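Local coordinates for protein tyrocidine synthetase 3 (Brevibacillus brevis, PDB 2JGP) that probably carries a peptide intermediate on its phosphopantetheine arm and forms a peptide bond in the nonribosomal assembly of the antibiotic tyrocidine, at residues Tyr119-Met125 / Leu216-His222; Arg146-Leu150 / Ile232-Glu236; Leu340-Tyr344 / Arg494-Phe499; Leu334-Asn338 / Ile350-Thr354; Asn84-Ile88 / Trp259-Phe263. All coordinates share one frame; numbering follows the deposited sequence.

Contact 1. Residues Tyr119-Met125 / Leu216-His222; sequences YNMPSTM and LFTDMHH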
# COMPACT_ATOMS: atom_id res chain seq x y z
N TYR A 119 -13.06 11.22 -2.05
CA TYR A 119 -12.98 9.85 -1.53
C TYR A 119 -13.81 8.85 -2.34
O TYR A 119 -14.01 7.71 -1.91
CB TYR A 119 -13.40 9.79 -0.06
CG TYR A 119 -12.42 10.45 0.89
CD1 TYR A 119 -12.83 11.40 1.80
CD2 TYR A 119 -11.07 10.10 0.87
CE1 TYR A 119 -11.93 12.00 2.68
CE2 TYR A 119 -10.16 10.69 1.73
CZ TYR A 119 -10.59 11.64 2.63
OH TYR A 119 -9.69 12.22 3.49
N ASN A 120 -14.29 9.26 -3.50
CA ASN A 120 -14.92 8.33 -4.42
C ASN A 120 -13.89 7.44 -5.10
O ASN A 120 -12.72 7.82 -5.25
CB ASN A 120 -15.74 9.07 -5.47
CG ASN A 120 -16.97 9.73 -4.88
OD1 ASN A 120 -16.87 10.52 -3.95
ND2 ASN A 120 -18.14 9.39 -5.42
N MET A 121 -14.32 6.24 -5.49
CA MET A 121 -13.50 5.28 -6.19
C MET A 121 -14.25 4.78 -7.41
O MET A 121 -14.69 3.63 -7.44
CB MET A 121 -13.19 4.10 -5.27
CG MET A 121 -12.41 4.46 -4.03
SD MET A 121 -12.14 3.04 -2.96
CE MET A 121 -11.05 2.04 -3.96
N PRO A 122 -14.44 5.65 -8.42
CA PRO A 122 -15.18 5.24 -9.61
C PRO A 122 -14.36 4.38 -10.58
O PRO A 122 -13.15 4.57 -10.70
CB PRO A 122 -15.53 6.57 -10.27
CG PRO A 122 -14.44 7.49 -9.85
CD PRO A 122 -14.02 7.06 -8.49
N SER A 123 -15.03 3.45 -11.25
CA SER A 123 -14.44 2.68 -12.34
C SER A 123 -15.47 2.47 -13.44
O SER A 123 -16.69 2.50 -13.19
CB SER A 123 -13.94 1.33 -11.84
OG SER A 123 -15.01 0.50 -11.42
N THR A 124 -14.98 2.28 -14.66
CA THR A 124 -15.83 1.97 -15.80
C THR A 124 -15.22 0.79 -16.54
O THR A 124 -14.00 0.68 -16.64
CB THR A 124 -15.96 3.16 -16.76
OG1 THR A 124 -14.66 3.61 -17.16
CG2 THR A 124 -16.70 4.31 -16.09
N MET A 125 -16.08 -0.10 -17.02
CA MET A 125 -15.66 -1.30 -17.73
C MET A 125 -16.51 -1.45 -18.97
O MET A 125 -17.74 -1.39 -18.88
CB MET A 125 -15.82 -2.52 -16.83
CG MET A 125 -15.35 -3.82 -17.44
SD MET A 125 -15.08 -5.08 -16.17
CE MET A 125 -16.70 -5.12 -15.41
N LEU A 216 -20.23 -0.71 -17.64
CA LEU A 216 -20.56 -0.89 -16.23
C LEU A 216 -19.85 0.18 -15.41
O LEU A 216 -18.62 0.20 -15.33
CB LEU A 216 -20.13 -2.28 -15.74
CG LEU A 216 -20.53 -2.68 -14.32
CD1 LEU A 216 -22.06 -2.77 -14.20
CD2 LEU A 216 -19.88 -3.99 -13.93
N PHE A 217 -20.63 1.06 -14.81
CA PHE A 217 -20.10 2.09 -13.93
C PHE A 217 -20.29 1.66 -12.48
O PHE A 217 -21.41 1.36 -12.07
CB PHE A 217 -20.79 3.43 -14.17
CG PHE A 217 -20.47 4.47 -13.14
CD1 PHE A 217 -19.36 5.28 -13.28
CD2 PHE A 217 -21.27 4.62 -12.01
CE1 PHE A 217 -19.04 6.23 -12.31
CE2 PHE A 217 -20.97 5.58 -11.05
CZ PHE A 217 -19.85 6.38 -11.20
N THR A 218 -19.20 1.66 -11.71
CA THR A 218 -19.25 1.30 -10.30
C THR A 218 -18.54 2.38 -9.49
O THR A 218 -17.51 2.91 -9.92
CB THR A 218 -18.59 -0.07 -10.04
OG1 THR A 218 -19.22 -1.08 -10.85
CG2 THR A 218 -18.69 -0.46 -8.57
N ASP A 219 -19.11 2.74 -8.35
CA ASP A 219 -18.48 3.71 -7.46
C ASP A 219 -18.71 3.27 -6.02
O ASP A 219 -19.72 2.64 -5.71
CB ASP A 219 -19.05 5.11 -7.69
CG ASP A 219 -18.17 6.22 -7.12
OD1 ASP A 219 -17.14 5.93 -6.46
OD2 ASP A 219 -18.51 7.40 -7.35
N MET A 220 -17.76 3.59 -5.16
CA MET A 220 -17.87 3.26 -3.75
C MET A 220 -17.03 4.24 -2.97
O MET A 220 -16.17 4.93 -3.55
CB MET A 220 -17.44 1.81 -3.47
CG MET A 220 -15.96 1.51 -3.69
SD MET A 220 -15.59 -0.27 -3.79
CE MET A 220 -16.00 -0.60 -5.51
N HIS A 221 -17.28 4.33 -1.67
CA HIS A 221 -16.60 5.29 -0.84
C HIS A 221 -15.33 4.68 -0.26
O HIS A 221 -15.32 3.53 0.15
CB HIS A 221 -17.52 5.78 0.27
CG HIS A 221 -17.02 7.02 0.94
ND1 HIS A 221 -16.15 6.98 2.01
CD2 HIS A 221 -17.23 8.33 0.67
CE1 HIS A 221 -15.86 8.22 2.38
NE2 HIS A 221 -16.50 9.05 1.59
N HIS A 222 -14.25 5.46 -0.24
CA HIS A 222 -12.93 4.95 0.14
C HIS A 222 -12.85 4.50 1.61
O HIS A 222 -11.90 3.81 1.99
CB HIS A 222 -11.83 5.97 -0.15
CG HIS A 222 -10.53 5.35 -0.57
ND1 HIS A 222 -9.98 4.27 0.09
CD2 HIS A 222 -9.68 5.64 -1.58
CE1 HIS A 222 -8.84 3.94 -0.49
NE2 HIS A 222 -8.64 4.75 -1.51
O HOH W 1 -15.20 1.12 -8.58
O HOH W 2 -17.17 -0.80 -13.13

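Contact 2. Residues Arg146-Leu150 / Ile232-Glu236; sequences RHESL and ILLAE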
# COMPACT_ATOMS: atom_id res chain seq x y z
N ARG A 146 -22.01 -10.69 1.01
CA ARG A 146 -20.74 -11.33 1.38
C ARG A 146 -19.80 -10.44 2.19
O ARG A 146 -19.17 -10.90 3.14
CB ARG A 146 -20.02 -11.81 0.12
CG ARG A 146 -18.60 -12.34 0.33
CD ARG A 146 -18.07 -12.93 -0.97
NE ARG A 146 -16.64 -13.23 -0.92
CZ ARG A 146 -16.12 -14.29 -0.30
NH1 ARG A 146 -16.89 -15.13 0.37
NH2 ARG A 146 -14.81 -14.48 -0.34
N HIS A 147 -19.70 -9.17 1.79
CA HIS A 147 -18.69 -8.27 2.35
C HIS A 147 -19.32 -7.25 3.29
O HIS A 147 -20.04 -6.36 2.85
CB HIS A 147 -17.95 -7.56 1.21
CG HIS A 147 -17.14 -8.48 0.35
ND1 HIS A 147 -16.04 -9.16 0.83
CD2 HIS A 147 -17.27 -8.83 -0.94
CE1 HIS A 147 -15.53 -9.90 -0.14
NE2 HIS A 147 -16.25 -9.72 -1.22
N GLU A 148 -19.03 -7.38 4.59
CA GLU A 148 -19.63 -6.51 5.61
C GLU A 148 -19.34 -5.04 5.37
O GLU A 148 -20.14 -4.18 5.77
CB GLU A 148 -19.14 -6.87 7.03
CG GLU A 148 -19.89 -7.99 7.68
CD GLU A 148 -19.56 -8.16 9.16
OE1 GLU A 148 -18.62 -7.51 9.67
OE2 GLU A 148 -20.25 -8.97 9.81
N SER A 149 -18.21 -4.73 4.75
CA SER A 149 -17.88 -3.34 4.44
C SER A 149 -18.91 -2.71 3.50
O SER A 149 -19.15 -1.51 3.55
CB SER A 149 -16.47 -3.24 3.84
OG SER A 149 -15.49 -3.49 4.84
N LEU A 150 -19.53 -3.53 2.65
CA LEU A 150 -20.60 -3.06 1.76
C LEU A 150 -21.97 -2.95 2.45
O LEU A 150 -22.96 -2.55 1.82
CB LEU A 150 -20.71 -3.96 0.53
CG LEU A 150 -19.45 -4.04 -0.35
CD1 LEU A 150 -19.72 -4.88 -1.59
CD2 LEU A 150 -18.95 -2.64 -0.73
N ILE A 232 -10.43 -7.38 -5.68
CA ILE A 232 -11.19 -8.49 -5.10
C ILE A 232 -12.65 -8.44 -5.56
O ILE A 232 -13.18 -9.43 -6.06
CB ILE A 232 -11.12 -8.46 -3.53
CG1 ILE A 232 -9.69 -8.72 -3.05
CG2 ILE A 232 -12.04 -9.51 -2.91
CD1 ILE A 232 -9.51 -8.52 -1.57
N LEU A 233 -13.27 -7.27 -5.42
CA LEU A 233 -14.65 -7.05 -5.86
C LEU A 233 -14.87 -7.38 -7.34
O LEU A 233 -15.87 -8.02 -7.69
CB LEU A 233 -15.05 -5.59 -5.60
CG LEU A 233 -15.90 -5.24 -4.36
CD1 LEU A 233 -15.78 -6.22 -3.22
CD2 LEU A 233 -15.58 -3.82 -3.90
N LEU A 234 -13.95 -6.95 -8.20
CA LEU A 234 -14.03 -7.26 -9.63
C LEU A 234 -13.93 -8.77 -9.90
O LEU A 234 -14.75 -9.33 -10.64
CB LEU A 234 -12.92 -6.54 -10.41
CG LEU A 234 -12.85 -6.82 -11.92
CD1 LEU A 234 -14.19 -6.61 -12.60
CD2 LEU A 234 -11.78 -5.95 -12.56
N ALA A 235 -12.92 -9.40 -9.31
CA ALA A 235 -12.69 -10.83 -9.50
C ALA A 235 -13.88 -11.64 -9.02
O ALA A 235 -14.33 -12.55 -9.72
CB ALA A 235 -11.42 -11.28 -8.75
N GLU A 236 -14.40 -11.29 -7.85
CA GLU A 236 -15.51 -12.03 -7.25
C GLU A 236 -16.84 -11.77 -7.94
O GLU A 236 -17.70 -12.65 -7.98
CB GLU A 236 -15.60 -11.74 -5.75
CG GLU A 236 -14.39 -12.25 -4.98
CD GLU A 236 -14.58 -12.21 -3.49
OE1 GLU A 236 -15.58 -11.63 -3.03
OE2 GLU A 236 -13.72 -12.75 -2.77

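Contact 3. Residues Leu340-Tyr344 / Arg494-Phe499; sequences LLAKY and RFSRHF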
# COMPACT_ATOMS: atom_id res chain seq x y z
N LEU A 340 18.21 9.78 -7.64
CA LEU A 340 17.61 10.67 -8.64
C LEU A 340 17.17 11.98 -7.98
O LEU A 340 17.54 13.07 -8.43
CB LEU A 340 16.40 10.00 -9.29
CG LEU A 340 15.91 10.41 -10.70
CD1 LEU A 340 14.40 10.45 -10.74
CD2 LEU A 340 16.50 11.70 -11.21
N LEU A 341 16.39 11.86 -6.91
CA LEU A 341 15.90 13.03 -6.18
C LEU A 341 17.04 13.82 -5.55
O LEU A 341 17.03 15.05 -5.56
CB LEU A 341 14.90 12.61 -5.09
CG LEU A 341 13.58 11.97 -5.53
CD1 LEU A 341 12.78 11.53 -4.32
CD2 LEU A 341 12.77 12.91 -6.41
N ALA A 342 18.03 13.11 -5.01
CA ALA A 342 19.20 13.74 -4.40
C ALA A 342 19.95 14.63 -5.39
O ALA A 342 20.41 15.72 -5.04
CB ALA A 342 20.14 12.67 -3.83
N LYS A 343 20.07 14.16 -6.63
CA LYS A 343 20.78 14.91 -7.66
C LYS A 343 19.97 16.11 -8.16
O LYS A 343 20.52 17.20 -8.34
CB LYS A 343 21.18 13.99 -8.82
CG LYS A 343 22.35 13.07 -8.46
CD LYS A 343 22.80 12.22 -9.63
CE LYS A 343 23.90 11.27 -9.21
NZ LYS A 343 25.13 12.01 -8.79
N TYR A 344 18.67 15.92 -8.36
CA TYR A 344 17.78 17.02 -8.75
C TYR A 344 17.68 18.08 -7.66
O TYR A 344 17.77 19.27 -7.93
CB TYR A 344 16.39 16.50 -9.13
CG TYR A 344 16.25 16.25 -10.60
CD1 TYR A 344 16.83 15.14 -11.19
CD2 TYR A 344 15.58 17.15 -11.43
CE1 TYR A 344 16.73 14.91 -12.55
CE2 TYR A 344 15.48 16.94 -12.79
CZ TYR A 344 16.06 15.82 -13.35
OH TYR A 344 15.95 15.60 -14.71
N ARG A 494 12.50 14.17 -19.15
CA ARG A 494 13.94 14.18 -18.89
C ARG A 494 14.28 13.57 -17.53
O ARG A 494 15.27 12.84 -17.40
CB ARG A 494 14.49 15.61 -18.97
CG ARG A 494 16.00 15.71 -18.80
CD ARG A 494 16.51 17.15 -18.93
NE ARG A 494 16.26 17.70 -20.27
CZ ARG A 494 15.33 18.60 -20.58
NH1 ARG A 494 14.51 19.11 -19.67
NH2 ARG A 494 15.21 19.00 -21.84
N PHE A 495 13.45 13.88 -16.53
CA PHE A 495 13.53 13.30 -15.18
C PHE A 495 13.50 11.78 -15.25
O PHE A 495 14.29 11.10 -14.59
CB PHE A 495 12.34 13.83 -14.37
CG PHE A 495 12.29 13.38 -12.92
CD1 PHE A 495 13.12 13.95 -11.97
CD2 PHE A 495 11.36 12.43 -12.51
CE1 PHE A 495 13.05 13.56 -10.64
CE2 PHE A 495 11.28 12.04 -11.18
CZ PHE A 495 12.12 12.61 -10.24
N SER A 496 12.59 11.25 -16.07
CA SER A 496 12.44 9.80 -16.25
C SER A 496 13.66 9.16 -16.94
O SER A 496 14.13 8.11 -16.51
CB SER A 496 11.18 9.50 -17.05
OG SER A 496 10.04 10.05 -16.42
N ARG A 497 14.15 9.80 -18.00
CA ARG A 497 15.36 9.34 -18.69
C ARG A 497 16.55 9.32 -17.74
O ARG A 497 17.38 8.42 -17.81
CB ARG A 497 15.69 10.24 -19.90
CG ARG A 497 14.67 10.20 -21.03
CD ARG A 497 15.22 10.78 -22.33
NE ARG A 497 15.54 12.21 -22.23
CZ ARG A 497 14.66 13.20 -22.37
NH1 ARG A 497 13.37 12.95 -22.62
NH2 ARG A 497 15.07 14.46 -22.25
N HIS A 498 16.63 10.33 -16.87
CA HIS A 498 17.70 10.39 -15.87
C HIS A 498 17.61 9.24 -14.87
O HIS A 498 18.64 8.73 -14.43
CB HIS A 498 17.71 11.75 -15.15
CG HIS A 498 18.25 12.87 -15.99
ND1 HIS A 498 18.97 12.66 -17.15
CD2 HIS A 498 18.20 14.21 -15.82
CE1 HIS A 498 19.32 13.82 -17.66
NE2 HIS A 498 18.87 14.78 -16.88
N PHE A 499 16.40 8.82 -14.52
CA PHE A 499 16.24 7.63 -13.68
C PHE A 499 16.85 6.41 -14.37
O PHE A 499 17.55 5.60 -13.74
CB PHE A 499 14.77 7.36 -13.34
CG PHE A 499 14.56 6.11 -12.53
CD1 PHE A 499 14.72 6.14 -11.15
CD2 PHE A 499 14.25 4.91 -13.14
CE1 PHE A 499 14.55 4.99 -10.39
CE2 PHE A 499 14.09 3.74 -12.39
CZ PHE A 499 14.24 3.79 -11.01

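Contact 4. Residues Leu334-Asn338 / Ile350-Thr354; sequences LAAYN and IIVGT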
# COMPACT_ATOMS: atom_id res chain seq x y z
N LEU A 334 13.78 1.87 -5.37
CA LEU A 334 13.62 2.92 -4.37
C LEU A 334 14.96 3.60 -4.11
O LEU A 334 15.03 4.83 -3.97
CB LEU A 334 13.06 2.36 -3.06
CG LEU A 334 12.91 3.35 -1.89
CD1 LEU A 334 12.03 4.55 -2.29
CD2 LEU A 334 12.36 2.63 -0.67
N ALA A 335 16.02 2.80 -4.02
CA ALA A 335 17.36 3.32 -3.85
C ALA A 335 17.74 4.23 -5.02
O ALA A 335 18.22 5.34 -4.81
CB ALA A 335 18.36 2.16 -3.71
N ALA A 336 17.51 3.76 -6.24
CA ALA A 336 17.80 4.54 -7.45
C ALA A 336 16.96 5.82 -7.49
O ALA A 336 17.42 6.87 -7.94
CB ALA A 336 17.55 3.71 -8.71
N TYR A 337 15.73 5.72 -7.02
CA TYR A 337 14.85 6.88 -6.98
C TYR A 337 15.39 7.92 -6.00
O TYR A 337 15.42 9.11 -6.32
CB TYR A 337 13.42 6.45 -6.64
CG TYR A 337 12.42 7.58 -6.68
CD1 TYR A 337 12.23 8.33 -7.84
CD2 TYR A 337 11.66 7.90 -5.56
CE1 TYR A 337 11.31 9.37 -7.88
CE2 TYR A 337 10.74 8.95 -5.59
CZ TYR A 337 10.57 9.67 -6.76
OH TYR A 337 9.67 10.71 -6.80
N ASN A 338 15.85 7.49 -4.83
CA ASN A 338 16.48 8.40 -3.88
C ASN A 338 17.70 9.15 -4.42
O ASN A 338 17.88 10.34 -4.14
CB ASN A 338 16.86 7.68 -2.59
CG ASN A 338 15.73 7.61 -1.60
OD1 ASN A 338 15.66 8.40 -0.66
ND2 ASN A 338 14.83 6.66 -1.81
N ILE A 350 16.51 12.61 2.45
CA ILE A 350 15.30 12.61 1.64
C ILE A 350 14.26 11.64 2.18
O ILE A 350 14.60 10.51 2.55
CB ILE A 350 15.61 12.21 0.18
CG1 ILE A 350 16.67 13.16 -0.41
CG2 ILE A 350 14.33 12.21 -0.67
CD1 ILE A 350 16.86 13.05 -1.88
N ILE A 351 13.01 12.08 2.22
CA ILE A 351 11.88 11.24 2.65
C ILE A 351 10.97 10.98 1.45
O ILE A 351 10.58 11.91 0.74
CB ILE A 351 11.08 11.91 3.79
CG1 ILE A 351 12.02 12.35 4.92
CG2 ILE A 351 10.00 10.96 4.32
CD1 ILE A 351 11.37 13.25 5.94
N VAL A 352 10.67 9.70 1.22
CA VAL A 352 9.80 9.28 0.13
C VAL A 352 8.65 8.46 0.70
O VAL A 352 8.89 7.51 1.43
CB VAL A 352 10.56 8.40 -0.89
CG1 VAL A 352 9.60 7.81 -1.93
CG2 VAL A 352 11.69 9.21 -1.56
N GLY A 353 7.42 8.82 0.37
CA GLY A 353 6.26 8.05 0.80
C GLY A 353 6.18 6.74 0.03
O GLY A 353 6.27 6.74 -1.19
N THR A 354 6.02 5.63 0.75
CA THR A 354 5.86 4.33 0.10
C THR A 354 4.57 3.64 0.59
O THR A 354 4.51 3.15 1.72
CB THR A 354 7.06 3.41 0.35
OG1 THR A 354 7.28 3.23 1.75
CG2 THR A 354 8.32 3.98 -0.30

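Contact 5. Residues Asn84-Ile88 / Trp259-Phe263; sequences NVFSI and WQQEF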
# COMPACT_ATOMS: atom_id res chain seq x y z
N ASN A 84 0.17 -13.16 21.92
CA ASN A 84 0.49 -12.41 20.71
C ASN A 84 -0.50 -11.25 20.60
O ASN A 84 -1.65 -11.43 20.21
CB ASN A 84 0.42 -13.31 19.47
CG ASN A 84 0.71 -12.56 18.18
OD1 ASN A 84 0.86 -11.34 18.16
ND2 ASN A 84 0.78 -13.30 17.07
N VAL A 85 -0.05 -10.04 20.95
CA VAL A 85 -0.93 -8.88 20.95
C VAL A 85 -1.27 -8.40 19.53
O VAL A 85 -2.10 -7.51 19.39
CB VAL A 85 -0.34 -7.69 21.75
CG1 VAL A 85 -0.14 -8.09 23.22
CG2 VAL A 85 0.95 -7.21 21.13
N PHE A 86 -0.62 -8.97 18.51
CA PHE A 86 -0.89 -8.65 17.10
C PHE A 86 -1.96 -9.53 16.47
O PHE A 86 -2.34 -9.32 15.32
CB PHE A 86 0.40 -8.78 16.27
CG PHE A 86 1.39 -7.70 16.52
CD1 PHE A 86 2.31 -7.81 17.55
CD2 PHE A 86 1.42 -6.57 15.72
CE1 PHE A 86 3.23 -6.82 17.78
CE2 PHE A 86 2.34 -5.57 15.95
CZ PHE A 86 3.25 -5.69 16.98
N SER A 87 -2.44 -10.52 17.21
CA SER A 87 -3.41 -11.48 16.68
C SER A 87 -4.79 -10.85 16.50
O SER A 87 -5.30 -10.20 17.40
CB SER A 87 -3.51 -12.68 17.63
OG SER A 87 -4.57 -13.54 17.26
N ILE A 88 -5.37 -11.06 15.32
CA ILE A 88 -6.71 -10.56 15.01
C ILE A 88 -7.68 -11.73 14.95
O ILE A 88 -7.58 -12.59 14.06
CB ILE A 88 -6.72 -9.80 13.66
CG1 ILE A 88 -5.74 -8.63 13.70
CG2 ILE A 88 -8.12 -9.29 13.35
CD1 ILE A 88 -5.55 -7.97 12.36
N TRP A 259 -9.37 -4.79 16.84
CA TRP A 259 -7.98 -5.10 17.18
C TRP A 259 -7.13 -3.83 17.21
O TRP A 259 -6.37 -3.61 18.15
CB TRP A 259 -7.34 -6.12 16.22
CG TRP A 259 -5.85 -6.14 16.39
CD1 TRP A 259 -5.15 -6.81 17.34
CD2 TRP A 259 -4.89 -5.40 15.63
NE1 TRP A 259 -3.81 -6.55 17.21
CE2 TRP A 259 -3.62 -5.68 16.17
CE3 TRP A 259 -4.98 -4.52 14.53
CZ2 TRP A 259 -2.45 -5.13 15.65
CZ3 TRP A 259 -3.81 -3.97 14.02
CH2 TRP A 259 -2.57 -4.28 14.58
N GLN A 260 -7.25 -2.99 16.19
CA GLN A 260 -6.43 -1.79 16.11
C GLN A 260 -6.65 -0.89 17.33
O GLN A 260 -5.70 -0.34 17.90
CB GLN A 260 -6.69 -1.03 14.81
CG GLN A 260 -5.66 0.04 14.48
CD GLN A 260 -6.10 0.89 13.32
OE1 GLN A 260 -7.15 1.52 13.38
NE2 GLN A 260 -5.30 0.92 12.25
N GLN A 261 -7.91 -0.77 17.77
CA GLN A 261 -8.22 0.02 18.97
C GLN A 261 -7.60 -0.58 20.23
O GLN A 261 -6.99 0.13 21.03
CB GLN A 261 -9.73 0.16 19.15
CG GLN A 261 -10.11 1.06 20.32
CD GLN A 261 -11.60 1.14 20.51
OE1 GLN A 261 -12.27 0.13 20.72
NE2 GLN A 261 -12.14 2.35 20.44
N GLU A 262 -7.77 -1.89 20.42
CA GLU A 262 -7.16 -2.59 21.55
C GLU A 262 -5.65 -2.45 21.52
O GLU A 262 -5.03 -2.13 22.54
CB GLU A 262 -7.53 -4.07 21.54
CG GLU A 262 -8.99 -4.35 21.83
CD GLU A 262 -9.39 -5.78 21.54
OE1 GLU A 262 -10.48 -6.19 22.00
OE2 GLU A 262 -8.63 -6.50 20.85
N PHE A 263 -5.07 -2.68 20.34
CA PHE A 263 -3.63 -2.63 20.16
C PHE A 263 -3.05 -1.27 20.53
O PHE A 263 -1.95 -1.19 21.08
CB PHE A 263 -3.28 -2.96 18.71
CG PHE A 263 -1.81 -3.02 18.45
CD1 PHE A 263 -1.04 -4.06 18.96
CD2 PHE A 263 -1.18 -2.04 17.69
CE1 PHE A 263 0.31 -4.12 18.73
CE2 PHE A 263 0.17 -2.10 17.45
CZ PHE A 263 0.92 -3.14 17.97

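Contact 1. Residues Tyr119-Met125 / Leu216-His222
Met121 lays its sulfur over one face of the His222 ring, SD 3.8 Å from the ring centroid and displaced toward the rim. This Met-aromatic contact lies where the antiparallel pairing of strands 123-129 and 213-220 gives way to the HHxxxDG signature of condensation domains, whose two histidines are His221 and His222. The side chains of Met121 and His222 cross at about a right angle; Met121 CB lies beside Met220 CG. Farther along, Met125 CE packs on Leu216 CD2 at 3.7 Å, and on the other face of the sheet Thr124 CG2 meets the edge of the Phe217 ring. Reciprocal backbone bonds join Ser123 to Thr218 and Met125 to Leu216; past them, His222 N reaches Tyr119 O at 2.8 Å. The His221 ring lies beside Tyr119 CB, its NE2 bonded to Asp110 and its ND1 to Ser223. Two waters hydrogen-bond Ser123 OG. At the polar edge the N-H of Met121 is shared between Met220 O and Asp219 OD1, each 3.0 Å from Met121 N. Asn120 ND2, also bonded to Gln192 O, meets Asp219 OD2 on its syn side, though 31° out of the carboxylate plane; that bond measures 2.8 Å and is nearly straight, 168° at the hydrogen.

Contact 2. Residues Arg146-Leu150 / Ile232-Glu236
Glu236 OE1 is gripped from opposite faces of its carboxylate by two donors, His147 NE2 at 2.7 Å and Arg146 NE at 2.9 Å. The oxygen lies at the imidazole edge, near the ring plane; NE2 meets it on the syn side but 30° out of the carboxylate plane. The guanidinium instead comes from above the carboxylate and is turned well out of its plane. It holds the acid side-on through two nitrogens, Arg146 NH2 taking Glu236 OE2 at 3.2 Å while NE takes OE1, and the pair forms a salt bridge. Arg146 reaches this far because all three torsions out to NE are near 180° (chi3 169°), and on the way its CG passes over the face of the His147 ring. Two donors on a buried carboxylate would be expected to keep Glu236 ionised. Beside the polar group, Leu233 CD1 touches His147 CD2 at 3.8 Å and lies more loosely near Leu150 CD1. The acid thus ties the C-terminal end of helix 133-146 and the turn leading into strand 152-157 to the middle of helix 227-241. Arg146 NH1 also bonds Pro247 O, and Val368 in a neighbouring loop touches both His147 and Leu233.

Contact 3. Residues Leu340-Tyr344 / Arg494-Phe499
Phe495 points its edge at the face of Tyr344, its CD1 standing over the centre of the tyrosine ring in a T-shaped (edge-to-face) pair with centroids 5.0 Å apart and planes at 77°. The closest carbons of that pair are Phe495 CD1 and Tyr344 CZ, 3.7 Å apart. One face of the Phe495 ring is covered by Leu340, whose CD1 makes a CH-pi contact, although the modelled separation is too short for its exact value to carry weight. At the rim of the same ring, near its plane, lies Leu341 CD2, 3.9 Å from Phe495 CZ. A chi1 of -177° swings the Phe495 ring out from helix 489-508 against Leu340, Leu341 and Tyr344, which lie within about one turn on helix 329-345. Phe499, one turn farther on, offers its CB to Leu340 CD1 at 4.1 Å and presents the edge of its ring to that methyl. His498 also lies at the rim of Tyr344, though that approach is too close in the model to be weighed; its CB touches Leu340 CD2. The two helix segments run at 125° to each other with axes 10.8 Å apart. Behind the contact Phe495 also touches Tyr337, and Phe499 meets Phe467 of the adjoining sheet. No hydrogen bond links the two segments. The contact is thus chiefly apolar and aromatic, consistent with dispersion and the edge-to-face preference of Phe495 and Tyr344 as its main attractions.

Contact 4. Residues Leu334-Asn338 / Ile350-Thr354
Leu334 and Tyr337 share an extended first torsion (chi1 177° and -176°), which sends their side chains from helix 329-345 toward Val352 on strand 350-356. Val352 answers with its two methyls. CG1 lies 4.1 Å from Leu334 CD1 and 4.0 Å from Tyr337 CE2, meeting the tyrosine at its edge, near the ring plane, while CG2 faces Asn338 ND2. The Asn338 amide is folded back along its own helix: ND2 donates to Leu334 O at 2.8 Å in an almost straight bond (176° at the hydrogen). That carbonyl also takes the backbone N-H of Asn338, from the opposite face of its plane, so one oxygen satisfies two donors, and the bond fixes how the amide is turned. Asn338 OD1 is left against Ile350 CB, 3.9 Å away, and Ile350 CD1 comes to 3.7 Å from Asn338 O. Leu334 CD1 extends the packing to Thr354 CG2. The buried Tyr337 hydroxyl finds its partner in Thr430. Strand 350-356 pairs with 373-379, and Gly353 also bonds Thr430 and Phe432, linking the strand backbone to strand 430-435. Such a helix laid on a sheet is the alpha/beta layering of the chloramphenicol acetyltransferase-like fold to which condensation domains belong.

Contact 5. Residues Asn84-Ile88 / Trp259-Phe263
Val85 and Phe86 occupy the middle of a type I beta turn running from Asn84 to Ser87, so the chain bends against the last turns of helix 253-263, with the CA atoms of Ile88 and Trp259 6.0 Å apart. The turn is braced from within as an Asx turn, Asn84 OD1 accepting from Phe86 N at 2.8 Å. Trp259 makes the one hydrogen bond across the contact: NE1 donates to Val85 O at 2.9 Å, in the plane of the indole and on a lone pair of the carbonyl, 161° at the hydrogen. Trp259 reaches this oxygen through an extended chi1 of 166°, and its indole is sandwiched on the way. Ile88 CG1 sits over one face, 4.0 Å from the centroid of the five-membered ring, in a CH-pi contact, and Phe263 CB covers the opposite face. The rings of Phe86 and Phe263 meet obliquely, planes at 50°, with Phe86 CE2 3.5 Å from Phe263 CZ. Val85 CG2 touches the edge of the Phe263 ring at CE1, 4.0 Å away. Phe86 is also in cation-pi contact with Arg14 and edge-to-face with Trp11, both on helix 10-23. Coming after helix 70-79, this turn probably belongs to the linker between carrier and condensation domains, here held on a condensation-domain helix by one indole bond and by aromatic and aliphatic packing.

In the fold
Contacts 1 and 2 form one group, contacts 3 and 4 another; contact 4 lies across the chain's centre from both of the first group. Contacts 1 and 2, centres 13 Å apart, join where Met220 and Met125 of the five-stranded sheet pack on Leu233 and Leu234 of helix 227-241. Contacts 3 and 4, 12 Å apart, share helix 329-345, and about 34 Å separates the centres of contacts 1 and 3. Within each group the segments alternate along the chain, and the first group closes before the second opens, consistent with the two subdomains of a condensation domain. Contact 5, 24 Å from contact 2 between centres, encloses contacts 1 and 2 in its loop and packs what is probably the carrier-to-condensation linker onto helix 253-263.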